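Local coordinates for DR2417 (Deinococcus radiodurans, PDB 4XWW), which probably degrades and matures RNA as a 5'-3' exonuclease, and possibly an endonuclease, of the metallo-beta-lactamase superfamily, working as a homodimer with a two-metal active site, at residues A[19-24]-A[203-208]; A[319-324]-A[338-343]; A[359-362]-A[367-370]; A[433-438]-A[442-447]. All blocks are in the same frame, centred on the assembly; numbering follows the deposited sequence.

Contact 1: A[19-24]-A[203-208]; sequences LEVIPL and VLLLIS
Val21 meets Leu205 and Ile207 through methyl groups alone. The CA atoms of Val21 and Leu205, the nearest CA pair across the contact, are still 10.2 Å apart, and only 82 Å² of surface is buried, so the two strands face each other across a layer of side chains and do not share a sheet. From CA of Val21 the bond to CB is directed at 203-208, and at CB the chain forks. CG1 lies opposite the backbone N (chi1 -178°), while CG2 stands beside that N, so the two methyls diverge to different partners. CG2 touches CD2 of Leu205 at 4.0 Å, the side chains slanting past one another with one branch of the leucine in contact. CG1 approaches CD1 of Ile207 more loosely, at 4.5 Å; the extended outer torsion of that isoleucine (chi2 175°) carries CD1 away from its own strand. All three residues are buried. The contact joins the two facing sheets of the metallo-beta-lactamase fold. Within its own sheet, strand 19-23 is flanked by strands 34-39 and 433-438, and Val21 also packs on Phe37. In the facing sheet, strand 205-209 lies next to strand 398-402, where Ile207 rests on Trp402.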
loop_
_atom_site.group_PDB
_atom_site.type_symbol
_atom_site.label_atom_id
_atom_site.label_comp_id
_atom_site.label_asym_id
_atom_site.label_seq_id
_atom_site.Cartn_x
_atom_site.Cartn_y
_atom_site.Cartn_z
ATOM N N LEU A 19 14.990 -20.540 32.319
ATOM C CA LEU A 19 14.728 -20.757 30.911
ATOM C C LEU A 19 14.944 -19.418 30.217
ATOM O O LEU A 19 14.536 -18.385 30.744
ATOM C CB LEU A 19 13.301 -21.275 30.698
ATOM C CG LEU A 19 12.863 -21.635 29.280
ATOM C CD1 LEU A 19 13.641 -22.832 28.782
ATOM C CD2 LEU A 19 11.352 -21.895 29.211
ATOM N N GLU A 20 15.613 -19.423 29.069
ATOM C CA GLU A 20 15.671 -18.229 28.234
ATOM C C GLU A 20 14.788 -18.488 27.043
ATOM O O GLU A 20 14.923 -19.518 26.381
ATOM C CB GLU A 20 17.097 -17.906 27.785
ATOM C CG GLU A 20 18.074 -17.694 28.950
ATOM C CD GLU A 20 19.508 -17.505 28.493
ATOM O OE1 GLU A 20 19.865 -17.963 27.387
ATOM O OE2 GLU A 20 20.284 -16.902 29.256
ATOM N N VAL A 21 13.857 -17.579 26.815
ATOM C CA VAL A 21 13.080 -17.576 25.592
ATOM C C VAL A 21 13.685 -16.478 24.724
ATOM O O VAL A 21 13.673 -15.312 25.110
ATOM C CB VAL A 21 11.593 -17.306 25.851
ATOM C CG1 VAL A 21 10.794 -17.353 24.534
ATOM C CG2 VAL A 21 11.031 -18.306 26.826
ATOM N N ILE A 22 14.274 -16.855 23.594
ATOM C CA ILE A 22 14.979 -15.890 22.758
ATOM C C ILE A 22 14.368 -15.878 21.358
ATOM O O ILE A 22 14.746 -16.678 20.507
ATOM C CB ILE A 22 16.493 -16.226 22.688
ATOM C CG1 ILE A 22 17.055 -16.447 24.103
ATOM C CG2 ILE A 22 17.250 -15.133 21.936
ATOM C CD1 ILE A 22 18.497 -16.964 24.140
ATOM N N PRO A 23 13.391 -14.991 21.129
ATOM C CA PRO A 23 12.847 -14.828 19.772
ATOM C C PRO A 23 13.916 -14.306 18.825
ATOM O O PRO A 23 14.559 -13.306 19.150
ATOM C CB PRO A 23 11.729 -13.806 19.958
ATOM C CG PRO A 23 12.098 -13.046 21.179
ATOM C CD PRO A 23 12.784 -14.044 22.081
ATOM N N LEU A 24 14.135 -14.981 17.698
ATOM C CA LEU A 24 15.079 -14.471 16.703
ATOM C C LEU A 24 14.342 -13.871 15.517
ATOM O O LEU A 24 14.942 -13.209 14.674
ATOM C CB LEU A 24 16.044 -15.567 16.231
ATOM C CG LEU A 24 17.064 -16.051 17.273
ATOM C CD1 LEU A 24 17.991 -17.162 16.702
ATOM C CD2 LEU A 24 17.890 -14.876 17.849
ATOM N N VAL A 203 -0.045 -23.235 33.602
ATOM C CA VAL A 203 0.760 -22.694 32.509
ATOM C C VAL A 203 1.616 -21.547 33.071
ATOM O O VAL A 203 1.079 -20.537 33.528
ATOM C CB VAL A 203 -0.125 -22.184 31.342
ATOM C CG1 VAL A 203 0.718 -21.455 30.268
ATOM C CG2 VAL A 203 -0.925 -23.339 30.723
ATOM N N LEU A 204 2.938 -21.715 33.085
ATOM C CA LEU A 204 3.825 -20.630 33.527
ATOM C C LEU A 204 3.868 -19.470 32.530
ATOM O O LEU A 204 3.783 -18.287 32.904
ATOM C CB LEU A 204 5.241 -21.168 33.754
ATOM C CG LEU A 204 6.277 -20.136 34.217
ATOM C CD1 LEU A 204 5.891 -19.565 35.576
ATOM C CD2 LEU A 204 7.639 -20.783 34.303
ATOM N N LEU A 205 4.020 -19.811 31.258
ATOM C CA LEU A 205 4.117 -18.804 30.211
ATOM C C LEU A 205 3.217 -19.163 29.044
ATOM O O LEU A 205 3.268 -20.279 28.531
ATOM C CB LEU A 205 5.560 -18.663 29.723
ATOM C CG LEU A 205 5.760 -17.778 28.492
ATOM C CD1 LEU A 205 5.429 -16.336 28.831
ATOM C CD2 LEU A 205 7.194 -17.913 28.022
ATOM N N LEU A 206 2.395 -18.204 28.631
ATOM C CA LEU A 206 1.639 -18.339 27.391
ATOM C C LEU A 206 2.266 -17.489 26.273
ATOM O O LEU A 206 2.594 -16.305 26.475
ATOM C CB LEU A 206 0.183 -17.921 27.600
ATOM C CG LEU A 206 -0.649 -17.788 26.313
ATOM C CD1 LEU A 206 -0.924 -19.183 25.707
ATOM C CD2 LEU A 206 -1.960 -17.061 26.598
ATOM N N ILE A 207 2.459 -18.109 25.113
ATOM C CA ILE A 207 2.856 -17.392 23.898
ATOM C C ILE A 207 1.708 -17.512 22.900
ATOM O O ILE A 207 1.334 -18.626 22.501
ATOM C CB ILE A 207 4.181 -17.972 23.317
ATOM C CG1 ILE A 207 5.295 -17.984 24.375
ATOM C CG2 ILE A 207 4.629 -17.191 22.066
ATOM C CD1 ILE A 207 6.557 -18.660 23.870
ATOM N N SER A 208 1.152 -16.376 22.449
ATOM C CA SER A 208 -0.073 -16.448 21.652
ATOM C C SER A 208 -0.062 -15.504 20.460
ATOM O O SER A 208 0.548 -14.428 20.473
ATOM C CB SER A 208 -1.290 -16.181 22.545
ATOM O OG SER A 208 -2.515 -16.385 21.859
#

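Contact 2: A[319-324]-A[338-343]; sequences AVLGRL and DTVILS. With nucleotides of chain C.
Leu321 reaches from its helix to Val340 and Leu342 with one methyl for each. A chi1 of -178° runs the side chain straight out from the first turn toward strand 339-342. CD1 touches CG1 of Val340 at 3.8 Å. CD2 meets CD2 of Leu342 at 3.5 Å, the two leucine side chains being nearly perpendicular. Leu342 does not leave its strand heading for the helix: CG stands beside its own N (chi1 -49°), and only the end of the chain swings in. Both segments belong to the beta-CASP domain, in which helix 320-326 covers a parallel sheet; Thr243 and Ile357 of helix 351-364 also pack on Leu321. Another side of the helix meets the RNA. Ala319, the N-cap residue, brings CB to 3.3 Å from O3' of U5 of chain C. Val320 N is hydrogen-bonded to Thr311 OG1; OP1 of U6 of chain C is near that N, at 3.9 Å, without a bond, though the helix N-terminus would probably favour the phosphate electrostatically. Arg323 bends at chi3 (-53°), turning one guanidinium face to the ribose of U7 of chain C, where the model is crowded and the spacing doubtful; NH1 bonds Met318 O.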
loop_
_atom_site.group_PDB
_atom_site.type_symbol
_atom_site.label_atom_id
_atom_site.label_comp_id
_atom_site.label_asym_id
_atom_site.label_seq_id
_atom_site.Cartn_x
_atom_site.Cartn_y
_atom_site.Cartn_z
ATOM N N ALA A 319 1.167 -14.256 -11.778
ATOM C CA ALA A 319 0.365 -15.411 -11.399
ATOM C C ALA A 319 -0.814 -15.492 -12.352
ATOM O O ALA A 319 -0.964 -14.644 -13.233
ATOM C CB ALA A 319 -0.105 -15.321 -9.955
ATOM N N VAL A 320 -1.653 -16.504 -12.179
ATOM C CA VAL A 320 -2.673 -16.779 -13.186
ATOM C C VAL A 320 -3.726 -15.676 -13.255
ATOM O O VAL A 320 -4.016 -15.167 -14.347
ATOM C CB VAL A 320 -3.338 -18.158 -12.932
ATOM C CG1 VAL A 320 -4.583 -18.319 -13.791
ATOM C CG2 VAL A 320 -2.342 -19.242 -13.248
ATOM N N LEU A 321 -4.274 -15.282 -12.114
ATOM C CA LEU A 321 -5.261 -14.220 -12.120
ATOM C C LEU A 321 -4.682 -12.941 -12.762
ATOM O O LEU A 321 -5.334 -12.310 -13.591
ATOM C CB LEU A 321 -5.767 -13.937 -10.719
ATOM C CG LEU A 321 -6.851 -12.863 -10.714
ATOM C CD1 LEU A 321 -8.079 -13.291 -11.525
ATOM C CD2 LEU A 321 -7.206 -12.544 -9.288
ATOM N N GLY A 322 -3.457 -12.573 -12.392
ATOM C CA GLY A 322 -2.799 -11.434 -13.021
ATOM C C GLY A 322 -2.745 -11.510 -14.527
ATOM O O GLY A 322 -3.080 -10.549 -15.227
ATOM N N ARG A 323 -2.345 -12.657 -15.053
ATOM C CA ARG A 323 -2.264 -12.780 -16.492
ATOM C C ARG A 323 -3.652 -12.752 -17.138
ATOM O O ARG A 323 -3.822 -12.161 -18.202
ATOM C CB ARG A 323 -1.500 -14.040 -16.872
ATOM C CG ARG A 323 -0.116 -14.056 -16.258
ATOM C CD ARG A 323 0.832 -14.917 -17.037
ATOM N NE ARG A 323 0.310 -16.262 -17.246
ATOM C CZ ARG A 323 0.392 -17.247 -16.356
ATOM N NH1 ARG A 323 0.969 -17.037 -15.179
ATOM N NH2 ARG A 323 -0.103 -18.443 -16.643
ATOM N N LEU A 324 -4.641 -13.368 -16.495
ATOM C CA LEU A 324 -6.023 -13.290 -16.980
ATOM C C LEU A 324 -6.515 -11.841 -17.029
ATOM O O LEU A 324 -7.120 -11.422 -18.027
ATOM C CB LEU A 324 -6.952 -14.136 -16.092
ATOM C CG LEU A 324 -6.762 -15.645 -16.181
ATOM C CD1 LEU A 324 -7.591 -16.336 -15.119
ATOM C CD2 LEU A 324 -7.155 -16.113 -17.557
ATOM N N ASP A 338 -18.162 -14.110 -17.554
ATOM C CA ASP A 338 -17.333 -14.771 -16.539
ATOM C C ASP A 338 -17.536 -14.163 -15.160
ATOM O O ASP A 338 -17.793 -12.961 -15.024
ATOM C CB ASP A 338 -15.835 -14.686 -16.891
ATOM C CG ASP A 338 -15.451 -15.548 -18.096
ATOM O OD1 ASP A 338 -16.186 -16.506 -18.403
ATOM O OD2 ASP A 338 -14.434 -15.253 -18.766
ATOM N N THR A 339 -17.383 -14.996 -14.135
ATOM C CA THR A 339 -17.353 -14.537 -12.753
ATOM C C THR A 339 -15.972 -14.788 -12.166
ATOM O O THR A 339 -15.454 -15.904 -12.250
ATOM C CB THR A 339 -18.435 -15.243 -11.902
ATOM O OG1 THR A 339 -19.723 -14.992 -12.490
ATOM C CG2 THR A 339 -18.435 -14.718 -10.475
ATOM N N VAL A 340 -15.379 -13.754 -11.573
ATOM C CA VAL A 340 -14.112 -13.934 -10.859
ATOM C C VAL A 340 -14.314 -13.670 -9.379
ATOM O O VAL A 340 -14.831 -12.620 -8.979
ATOM C CB VAL A 340 -13.006 -13.032 -11.404
ATOM C CG1 VAL A 340 -11.748 -13.110 -10.482
ATOM C CG2 VAL A 340 -12.675 -13.459 -12.811
ATOM N N ILE A 341 -13.940 -14.650 -8.558
ATOM C CA ILE A 341 -14.090 -14.533 -7.113
ATOM C C ILE A 341 -12.719 -14.434 -6.458
ATOM O O ILE A 341 -11.874 -15.323 -6.629
ATOM C CB ILE A 341 -14.836 -15.744 -6.514
ATOM C CG1 ILE A 341 -16.238 -15.911 -7.118
ATOM C CG2 ILE A 341 -14.896 -15.656 -4.979
ATOM C CD1 ILE A 341 -16.854 -17.304 -6.827
ATOM N N LEU A 342 -12.511 -13.367 -5.693
ATOM C CA LEU A 342 -11.307 -13.228 -4.876
ATOM C C LEU A 342 -11.612 -13.727 -3.469
ATOM O O LEU A 342 -12.165 -12.994 -2.654
ATOM C CB LEU A 342 -10.826 -11.765 -4.839
ATOM C CG LEU A 342 -10.718 -11.079 -6.201
ATOM C CD1 LEU A 342 -10.126 -9.646 -6.090
ATOM C CD2 LEU A 342 -9.923 -11.898 -7.163
ATOM N N SER A 343 -11.294 -14.996 -3.209
ATOM C CA SER A 343 -11.545 -15.614 -1.907
ATOM C C SER A 343 -10.345 -15.339 -1.006
ATOM O O SER A 343 -9.602 -16.251 -0.648
ATOM C CB SER A 343 -11.801 -17.118 -2.067
ATOM O OG SER A 343 -12.264 -17.715 -0.861
ATOM P P U C 7 5.454 -19.987 -14.432
ATOM O OP1 U C 7 4.242 -20.696 -13.957
ATOM O OP2 U C 7 6.771 -20.661 -14.358
ATOM O "O5'" U C 7 5.218 -19.518 -15.935
ATOM C "C5'" U C 7 3.995 -18.871 -16.324
ATOM C "C4'" U C 7 4.288 -17.707 -17.241
ATOM O "O4'" U C 7 5.335 -18.084 -18.178
ATOM C "C3'" U C 7 3.117 -17.245 -18.099
ATOM O "O3'" U C 7 3.222 -15.853 -18.373
ATOM C "C2'" U C 7 3.308 -18.059 -19.372
ATOM O "O2'" U C 7 2.699 -17.472 -20.502
ATOM C "C1'" U C 7 4.830 -18.047 -19.504
ATOM N N1 U C 7 5.381 -19.183 -20.264
ATOM C C2 U C 7 4.762 -19.513 -21.456
ATOM O O2 U C 7 3.791 -18.915 -21.887
ATOM N N3 U C 7 5.324 -20.572 -22.124
ATOM C C4 U C 7 6.418 -21.317 -21.739
ATOM O O4 U C 7 6.801 -22.245 -22.454
ATOM C C5 U C 7 7.005 -20.913 -20.500
ATOM C C6 U C 7 6.485 -19.882 -19.825
ATOM P P U C 6 2.041 -19.025 -9.810
ATOM O OP1 U C 6 1.005 -19.007 -10.876
ATOM O OP2 U C 6 2.223 -20.224 -8.943
ATOM O "O5'" U C 6 3.461 -18.747 -10.485
ATOM C "C5'" U C 6 3.725 -17.553 -11.203
ATOM C "C4'" U C 6 5.193 -17.428 -11.525
ATOM O "O4'" U C 6 5.958 -17.331 -10.294
ATOM C "C3'" U C 6 5.803 -18.619 -12.245
ATOM O "O3'" U C 6 5.562 -18.610 -13.640
ATOM C "C2'" U C 6 7.275 -18.523 -11.867
ATOM O "O2'" U C 6 7.924 -17.513 -12.625
ATOM C "C1'" U C 6 7.173 -18.043 -10.421
ATOM N N1 U C 6 7.173 -19.177 -9.463
ATOM C C2 U C 6 8.401 -19.647 -9.032
ATOM O O2 U C 6 9.458 -19.164 -9.401
ATOM N N3 U C 6 8.348 -20.701 -8.148
ATOM C C4 U C 6 7.218 -21.327 -7.662
ATOM O O4 U C 6 7.334 -22.266 -6.871
ATOM C C5 U C 6 5.987 -20.788 -8.155
ATOM C C6 U C 6 6.011 -19.763 -9.014
ATOM P P U C 5 0.550 -18.506 -3.332
ATOM O OP1 U C 5 -0.099 -17.235 -2.943
ATOM O OP2 U C 5 -0.282 -19.682 -3.657
ATOM O "O5'" U C 5 1.497 -18.220 -4.577
ATOM C "C5'" U C 5 0.923 -17.797 -5.822
ATOM C "C4'" U C 5 1.883 -16.918 -6.585
ATOM O "O4'" U C 5 2.948 -16.451 -5.713
ATOM C "C3'" U C 5 2.631 -17.593 -7.720
ATOM O "O3'" U C 5 1.825 -17.753 -8.878
ATOM C "C2'" U C 5 3.797 -16.636 -7.916
ATOM O "O2'" U C 5 3.432 -15.457 -8.599
ATOM C "C1'" U C 5 4.145 -16.308 -6.464
ATOM N N1 U C 5 5.159 -17.219 -5.918
ATOM C C2 U C 5 6.482 -16.939 -6.199
ATOM O O2 U C 5 6.827 -15.969 -6.851
ATOM N N3 U C 5 7.383 -17.830 -5.677
ATOM C C4 U C 5 7.111 -18.955 -4.930
ATOM O O4 U C 5 8.039 -19.659 -4.532
ATOM C C5 U C 5 5.718 -19.185 -4.691
ATOM C C6 U C 5 4.812 -18.333 -5.187
#

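Contact 3: A[359-362]-A[367-370]; sequences NRLY and DVVY
Tyr370 meets Tyr362 because its CG sits between the backbone N and the carbonyl carbon (chi1 46°), while Tyr362 holds chi1 at -87° and sends its ring end toward the strand. The two side chains approach from opposite directions within a beta-alpha-beta unit, in which helix 351-364 links the neighbouring parallel strands 339-342 and 367-369. Val368 points from the strand to the helix. Its CG2 lies over the centre of the Tyr362 ring, 3.8 Å from the centroid and 8° off the normal, a CH-pi contact that covers one face. The same methyl touches CB of Leu361 at 3.8 Å, so it is gripped by two successive helix residues. The phenol ends are buried and reach the dimer interface: Tyr362 OH also bonds ND2 of Asn411 of the second subunit, and Tyr370 OH bonds OE1 of Glu214 of the second subunit. Between the phenols, Tyr362 OH donates to Tyr370 OH at 2.8 Å, with the acceptor oxygen at the edge of the Tyr362 ring.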
loop_
_atom_site.group_PDB
_atom_site.type_symbol
_atom_site.label_atom_id
_atom_site.label_comp_id
_atom_site.label_asym_id
_atom_site.label_seq_id
_atom_site.Cartn_x
_atom_site.Cartn_y
_atom_site.Cartn_z
ATOM N N ASN A 359 -9.736 -3.526 -10.956
ATOM C CA ASN A 359 -10.183 -2.598 -11.987
ATOM C C ASN A 359 -10.050 -3.157 -13.405
ATOM O O ASN A 359 -10.897 -2.888 -14.257
ATOM C CB ASN A 359 -9.437 -1.258 -11.869
ATOM C CG ASN A 359 -10.040 -0.371 -10.804
ATOM O OD1 ASN A 359 -11.235 -0.127 -10.813
ATOM N ND2 ASN A 359 -9.234 0.059 -9.844
ATOM N N ARG A 360 -9.008 -3.941 -13.668
ATOM C CA ARG A 360 -8.888 -4.547 -14.987
ATOM C C ARG A 360 -9.998 -5.569 -15.220
ATOM O O ARG A 360 -10.518 -5.663 -16.341
ATOM C CB ARG A 360 -7.523 -5.207 -15.187
ATOM C CG ARG A 360 -6.337 -4.236 -15.175
ATOM C CD ARG A 360 -6.239 -3.419 -16.441
ATOM N NE ARG A 360 -5.386 -2.247 -16.249
ATOM C CZ ARG A 360 -5.817 -1.078 -15.778
ATOM N NH1 ARG A 360 -7.094 -0.923 -15.449
ATOM N NH2 ARG A 360 -4.974 -0.063 -15.632
ATOM N N LEU A 361 -10.331 -6.345 -14.187
ATOM C CA LEU A 361 -11.442 -7.283 -14.293
ATOM C C LEU A 361 -12.743 -6.544 -14.619
ATOM O O LEU A 361 -13.471 -6.957 -15.518
ATOM C CB LEU A 361 -11.591 -8.102 -13.005
ATOM C CG LEU A 361 -10.404 -9.015 -12.738
ATOM C CD1 LEU A 361 -10.494 -9.620 -11.311
ATOM C CD2 LEU A 361 -10.323 -10.122 -13.801
ATOM N N TYR A 362 -13.014 -5.436 -13.923
ATOM C CA TYR A 362 -14.220 -4.654 -14.200
ATOM C C TYR A 362 -14.236 -4.149 -15.639
ATOM O O TYR A 362 -15.284 -4.123 -16.280
ATOM C CB TYR A 362 -14.360 -3.454 -13.236
ATOM C CG TYR A 362 -15.058 -3.779 -11.938
ATOM C CD1 TYR A 362 -16.447 -3.877 -11.873
ATOM C CD2 TYR A 362 -14.329 -4.002 -10.776
ATOM C CE1 TYR A 362 -17.093 -4.172 -10.691
ATOM C CE2 TYR A 362 -14.968 -4.311 -9.583
ATOM C CZ TYR A 362 -16.344 -4.396 -9.548
ATOM O OH TYR A 362 -16.964 -4.696 -8.363
ATOM N N ASP A 367 -18.057 -10.365 -13.892
ATOM C CA ASP A 367 -18.624 -10.108 -12.582
ATOM C C ASP A 367 -17.530 -10.352 -11.550
ATOM O O ASP A 367 -16.912 -11.409 -11.554
ATOM C CB ASP A 367 -19.839 -11.003 -12.323
ATOM C CG ASP A 367 -20.968 -10.758 -13.314
ATOM O OD1 ASP A 367 -20.827 -9.863 -14.171
ATOM O OD2 ASP A 367 -21.999 -11.459 -13.232
ATOM N N VAL A 368 -17.272 -9.372 -10.678
ATOM C CA VAL A 368 -16.156 -9.458 -9.746
ATOM C C VAL A 368 -16.701 -9.532 -8.335
ATOM O O VAL A 368 -17.486 -8.677 -7.913
ATOM C CB VAL A 368 -15.195 -8.251 -9.853
ATOM C CG1 VAL A 368 -13.846 -8.594 -9.215
ATOM C CG2 VAL A 368 -15.032 -7.812 -11.307
ATOM N N VAL A 369 -16.261 -10.554 -7.609
ATOM C CA VAL A 369 -16.813 -10.903 -6.308
ATOM C C VAL A 369 -15.696 -10.943 -5.271
ATOM O O VAL A 369 -14.748 -11.724 -5.406
ATOM C CB VAL A 369 -17.531 -12.279 -6.380
ATOM C CG1 VAL A 369 -17.981 -12.731 -5.007
ATOM C CG2 VAL A 369 -18.715 -12.195 -7.327
ATOM N N TYR A 370 -15.813 -10.118 -4.234
ATOM C CA TYR A 370 -14.767 -10.045 -3.186
ATOM C C TYR A 370 -15.312 -9.474 -1.891
ATOM O O TYR A 370 -16.414 -8.899 -1.876
ATOM C CB TYR A 370 -13.582 -9.191 -3.657
ATOM C CG TYR A 370 -14.028 -7.890 -4.295
ATOM C CD1 TYR A 370 -14.460 -6.817 -3.515
ATOM C CD2 TYR A 370 -14.050 -7.752 -5.670
ATOM C CE1 TYR A 370 -14.895 -5.629 -4.114
ATOM C CE2 TYR A 370 -14.466 -6.576 -6.270
ATOM C CZ TYR A 370 -14.887 -5.519 -5.492
ATOM O OH TYR A 370 -15.317 -4.372 -6.120
#

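Contact 4: A[433-438]-A[442-447]; sequences DIVNLG and FRVSGT
Val435 and Leu437 close on the Phe442 ring in the tightly packed half of a beta hairpin, strands 433-438 and 441-447, at the edge of one sheet of the metallo-beta-lactamase fold. Val435 CG1 reaches CE1 of Phe442 at 3.6 Å, and Leu437 CD1 reaches its CD1 at 3.8 Å, both obliquely to the ring. A chi1 of -171° swings the Phe442 ring into the interior, where it also stacks with Phe398 and touches Leu205. Asn436 and Arg443 form a hydrogen-bonded pair here, with Arg443 N at 3.2 Å from Asn436 O. On the sheet face opposite the Phe442 ring, Arg443 is exposed and its NE forms a salt bridge with OE2 of Glu441. Toward the other end the hairpin becomes more open to solvent, and Val444 and Thr447 are exposed. The strands, at 139° between directions, also lose even register: Val435 pairs with Val444 but Asp433 with Thr447, so Ser445 and Gly446 lie opposite the single residue Ile434 in a beta bulge. Ile434 uses both its backbone polar groups across it. Its O accepts from Ser445 N and its N donates to Gly446 O, each at 2.9 Å.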
loop_
_atom_site.group_PDB
_atom_site.type_symbol
_atom_site.label_atom_id
_atom_site.label_comp_id
_atom_site.label_asym_id
_atom_site.label_seq_id
_atom_site.Cartn_x
_atom_site.Cartn_y
_atom_site.Cartn_z
ATOM N N ASP A 433 15.663 -10.277 21.988
ATOM C CA ASP A 433 15.504 -10.187 23.444
ATOM C C ASP A 433 15.796 -11.526 24.105
ATOM O O ASP A 433 15.380 -12.582 23.609
ATOM C CB ASP A 433 14.087 -9.763 23.842
ATOM C CG ASP A 433 13.848 -8.280 23.711
ATOM O OD1 ASP A 433 14.813 -7.522 23.470
ATOM O OD2 ASP A 433 12.679 -7.878 23.877
ATOM N N ILE A 434 16.502 -11.486 25.229
ATOM C CA ILE A 434 16.596 -12.658 26.085
ATOM C C ILE A 434 15.518 -12.523 27.147
ATOM O O ILE A 434 15.606 -11.667 28.028
ATOM C CB ILE A 434 17.984 -12.803 26.760
ATOM C CG1 ILE A 434 19.096 -12.774 25.716
ATOM C CG2 ILE A 434 18.038 -14.084 27.559
ATOM C CD1 ILE A 434 20.465 -12.518 26.303
ATOM N N VAL A 435 14.472 -13.333 27.050
ATOM C CA VAL A 435 13.418 -13.265 28.045
ATOM C C VAL A 435 13.676 -14.341 29.092
ATOM O O VAL A 435 13.648 -15.540 28.794
ATOM C CB VAL A 435 12.022 -13.436 27.421
ATOM C CG1 VAL A 435 10.944 -13.306 28.495
ATOM C CG2 VAL A 435 11.804 -12.391 26.313
ATOM N N ASN A 436 13.958 -13.915 30.318
ATOM C CA ASN A 436 14.239 -14.874 31.377
ATOM C C ASN A 436 12.985 -15.327 32.086
ATOM O O ASN A 436 12.172 -14.518 32.511
ATOM C CB ASN A 436 15.224 -14.291 32.382
ATOM C CG ASN A 436 16.643 -14.646 32.047
ATOM O OD1 ASN A 436 17.289 -13.969 31.255
ATOM N ND2 ASN A 436 17.126 -15.739 32.615
ATOM N N LEU A 437 12.844 -16.638 32.223
ATOM C CA LEU A 437 11.629 -17.193 32.782
ATOM C C LEU A 437 11.960 -18.171 33.898
ATOM O O LEU A 437 12.729 -19.110 33.707
ATOM C CB LEU A 437 10.801 -17.877 31.686
ATOM C CG LEU A 437 9.494 -18.549 32.120
ATOM C CD1 LEU A 437 8.430 -17.500 32.341
ATOM C CD2 LEU A 437 9.027 -19.575 31.105
ATOM N N GLY A 438 11.389 -17.912 35.067
ATOM C CA GLY A 438 11.474 -18.819 36.193
ATOM C C GLY A 438 10.118 -18.892 36.862
ATOM O O GLY A 438 9.182 -18.223 36.437
ATOM N N PHE A 442 10.228 -13.144 35.267
ATOM C CA PHE A 442 9.807 -12.889 33.898
ATOM C C PHE A 442 10.306 -11.508 33.511
ATOM O O PHE A 442 9.677 -10.494 33.822
ATOM C CB PHE A 442 8.287 -12.991 33.776
ATOM C CG PHE A 442 7.778 -12.949 32.344
ATOM C CD1 PHE A 442 8.275 -13.841 31.397
ATOM C CD2 PHE A 442 6.797 -12.052 31.960
ATOM C CE1 PHE A 442 7.803 -13.827 30.083
ATOM C CE2 PHE A 442 6.322 -12.031 30.650
ATOM C CZ PHE A 442 6.829 -12.921 29.715
ATOM N N ARG A 443 11.460 -11.466 32.857
ATOM C CA ARG A 443 12.069 -10.189 32.502
ATOM C C ARG A 443 13.004 -10.327 31.312
ATOM O O ARG A 443 13.513 -11.409 31.030
ATOM C CB ARG A 443 12.848 -9.630 33.697
ATOM C CG ARG A 443 13.928 -10.572 34.157
ATOM C CD ARG A 443 14.727 -10.044 35.337
ATOM N NE ARG A 443 15.895 -10.889 35.564
ATOM C CZ ARG A 443 17.123 -10.599 35.144
ATOM N NH1 ARG A 443 17.355 -9.471 34.488
ATOM N NH2 ARG A 443 18.121 -11.438 35.390
ATOM N N VAL A 444 13.235 -9.217 30.626
ATOM C CA VAL A 444 14.244 -9.169 29.581
ATOM C C VAL A 444 15.598 -8.880 30.219
ATOM O O VAL A 444 15.793 -7.809 30.799
ATOM C CB VAL A 444 13.941 -8.091 28.529
ATOM C CG1 VAL A 444 15.035 -8.093 27.463
ATOM C CG2 VAL A 444 12.539 -8.293 27.898
ATOM N N SER A 445 16.530 -9.821 30.100
ATOM C CA SER A 445 17.802 -9.745 30.818
ATOM C C SER A 445 18.994 -9.343 29.952
ATOM O O SER A 445 20.111 -9.214 30.448
ATOM C CB SER A 445 18.099 -11.082 31.480
ATOM O OG SER A 445 18.267 -12.112 30.515
ATOM N N GLY A 446 18.759 -9.149 28.662
ATOM C CA GLY A 446 19.829 -8.798 27.748
ATOM C C GLY A 446 19.363 -9.014 26.325
ATOM O O GLY A 446 18.206 -9.360 26.104
ATOM N N THR A 447 20.256 -8.807 25.361
ATOM C CA THR A 447 19.910 -9.000 23.955
ATOM C C THR A 447 20.991 -9.827 23.275
ATOM O O THR A 447 22.116 -9.912 23.762
ATOM C CB THR A 447 19.706 -7.645 23.199
ATOM O OG1 THR A 447 20.909 -6.871 23.222
ATOM C CG2 THR A 447 18.589 -6.842 23.828
#

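How the contacts relate
The contacts fall into two pairs on opposite sides of the chain's centre. Contacts 1 and 4, centres 9 Å apart, share the sheet in which strands 19-23 and 433-438 are neighbours: Leu19 O lies 2.8 Å from Leu437 N, a probable hydrogen bond. Contacts 2 and 3, their centres also 9 Å apart, share the parallel beta-CASP sheet, where Val340 N is 2.8 Å from Asp367 O. Centres of contacts 1 and 2 are 41 Å apart. The Ile207 side chain of contact 1 is about 12 Å from a bound zinc ion, whereas contact 4 lies away from the annotated sites. Contact 2 touches the RNA directly; contact 3, whose nearest atom is about 12 Å from the bound nucleic acid, instead meets the second subunit.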